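Local coordinates for protein metallo-beta-lactamase 1 (Acinetobacter baumannii, PDB 5MMD) that probably hydrolyses beta-lactam antibiotics to substituted beta-amino acids as a zinc-dependent class B beta-lactamase of the periplasm, at residues 175-178 with 179-182. Residues are numbered along the deposited sequence; the frame is centred on the assembly and turned at random.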
loop_
_atom_site.group_PDB
_atom_site.type_symbol
_atom_site.label_atom_id
_atom_site.label_comp_id
_atom_site.label_asym_id
_atom_site.label_seq_id
_atom_site.Cartn_x
_atom_site.Cartn_y
_atom_site.Cartn_z
ATOM N N ALA A 175 -8.789 -0.010 -13.372
ATOM C CA ALA A 175 -8.260 1.341 -13.244
ATOM C C ALA A 175 -9.238 2.423 -13.650
ATOM O O ALA A 175 -10.193 2.188 -14.389
ATOM C CB ALA A 175 -6.999 1.493 -14.078
ATOM N N LYS A 176 -8.953 3.623 -13.158
ATOM C CA LYS A 176 -9.611 4.840 -13.594
ATOM C C LYS A 176 -8.579 5.631 -14.384
ATOM O O LYS A 176 -7.931 6.540 -13.842
ATOM C CB LYS A 176 -10.129 5.639 -12.396
ATOM C CG LYS A 176 -10.962 4.824 -11.428
ATOM C CD LYS A 176 -12.197 4.210 -12.068
ATOM C CE LYS A 176 -13.228 5.265 -12.394
ATOM N NZ LYS A 176 -14.459 4.703 -12.985
ATOM N N ILE A 177 -8.403 5.270 -15.654
ATOM C CA ILE A 177 -7.283 5.792 -16.438
ATOM C C ILE A 177 -7.435 7.279 -16.634
ATOM O O ILE A 177 -6.464 8.025 -16.585
ATOM C CB ILE A 177 -7.148 5.126 -17.847
ATOM C CG1 ILE A 177 -6.707 3.671 -17.726
ATOM C CG2 ILE A 177 -6.109 5.881 -18.681
ATOM C CD1 ILE A 177 -5.439 3.470 -16.937
ATOM N N ASP A 178 -8.666 7.720 -16.823
ATOM C CA ASP A 178 -8.911 9.119 -17.087
ATOM C C ASP A 178 -8.779 9.992 -15.830
ATOM O O ASP A 178 -8.474 11.179 -15.919
ATOM C CB ASP A 178 -10.282 9.260 -17.717
ATOM C CG ASP A 178 -10.347 8.635 -19.108
ATOM O OD1 ASP A 178 -9.282 8.468 -19.768
ATOM O OD2 ASP A 178 -11.461 8.286 -19.533
ATOM N N GLN A 179 -8.966 9.401 -14.658
ATOM C CA GLN A 179 -8.779 10.136 -13.405
ATOM C C GLN A 179 -7.328 10.116 -12.884
ATOM O O GLN A 179 -6.932 10.996 -12.105
ATOM C CB GLN A 179 -9.703 9.573 -12.335
ATOM C CG GLN A 179 -11.218 9.661 -12.674
ATOM C CD GLN A 179 -12.063 9.028 -11.571
ATOM O OE1 GLN A 179 -11.549 8.733 -10.479
ATOM N NE2 GLN A 179 -13.344 8.787 -11.854
ATOM N N TRP A 180 -6.548 9.128 -13.322
ATOM C CA TRP A 180 -5.209 8.889 -12.769
ATOM C C TRP A 180 -4.259 10.092 -12.905
ATOM O O TRP A 180 -3.551 10.430 -11.966
ATOM C CB TRP A 180 -4.580 7.662 -13.426
ATOM C CG TRP A 180 -3.566 6.965 -12.554
ATOM C CD1 TRP A 180 -2.766 7.532 -11.581
ATOM C CD2 TRP A 180 -3.241 5.576 -12.572
ATOM N NE1 TRP A 180 -1.980 6.583 -11.005
ATOM C CE2 TRP A 180 -2.242 5.370 -11.588
ATOM C CE3 TRP A 180 -3.684 4.486 -13.331
ATOM C CZ2 TRP A 180 -1.668 4.117 -11.362
ATOM C CZ3 TRP A 180 -3.149 3.248 -13.086
ATOM C CH2 TRP A 180 -2.136 3.064 -12.113
ATOM N N PRO A 181 -4.243 10.753 -14.065
ATOM C CA PRO A 181 -3.354 11.917 -14.112
ATOM C C PRO A 181 -3.692 12.997 -13.068
ATOM O O PRO A 181 -2.770 13.437 -12.372
ATOM C CB PRO A 181 -3.544 12.454 -15.533
ATOM C CG PRO A 181 -4.094 11.291 -16.330
ATOM C CD PRO A 181 -4.953 10.537 -15.342
ATOM N N GLN A 182 -4.957 13.405 -12.918
ATOM C CA GLN A 182 -5.227 14.440 -11.920
ATOM C C GLN A 182 -4.920 13.897 -10.528
ATOM O O GLN A 182 -4.429 14.625 -9.673
ATOM C CB GLN A 182 -6.660 14.966 -11.974
ATOM C CG GLN A 182 -6.873 16.199 -11.041
ATOM O OE1 GLN A 182 -5.690 17.850 -12.370
ATOM N NE2 GLN A 182 -5.056 17.658 -10.219
HETATM O O HOH W 1 -7.216 13.148 -14.712
#
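Lys176 O accepts two weak backbone hydrogen bonds in the turn that leads into helix 180-190, from Gln179 N at 3.1 Å and from Trp180 N at 3.0 Å. Both N-H groups approach it well off straight, at 128°. The Trp180 N-H is divided between Lys176 O and Ile177 O, the latter a longer, weak bond of 3.4 Å. Pro181, lacking an N-H, suits the first turn of a helix, where the amide need not find an acceptor within the helix; its CD instead packs against Ile177 O at 3.2 Å. One residue on, a water stands between Asp178 O and Gln182 N in place of a direct i to i+4 helix bond, donating to the carbonyl and accepting from the amide.

The apolar contacts gather round the indole. Trp180 turns its six-membered ring back toward Ala175 and Ile177, chi1 of -153° setting CG roughly opposite the backbone N. Ile177 CD1 meets the ring edge at CE3, 4.1 Å away, and Ala175 CB approaches CZ3 obliquely at 4.3 Å. The branched isoleucine also reaches Leu169 and Ser221, while the indole stacks on Phe160, gives its NE1 proton to Phe160 O and touches the zinc ligand His140.

On the outer side, Lys176 and Gln179 run alongside each other, pointing the same way. The lysine chain, bent at chi2 and chi3, lays its CE 3.6 Å from Gln179 NE2, a van der Waals contact between long, flexible chains that suit a partly exposed surface. Gln179 OE1 bonds weakly to Gly138 N, and Asp178 OD1 is hydrogen-bonded to Ser221 OG on helix 208-223.

The turn's own bonds are thus weak and bent, while the indole joins the helix start to Phe160 and His140, and Lys176 is tied through its backbone to Gly139, next to that zinc ligand.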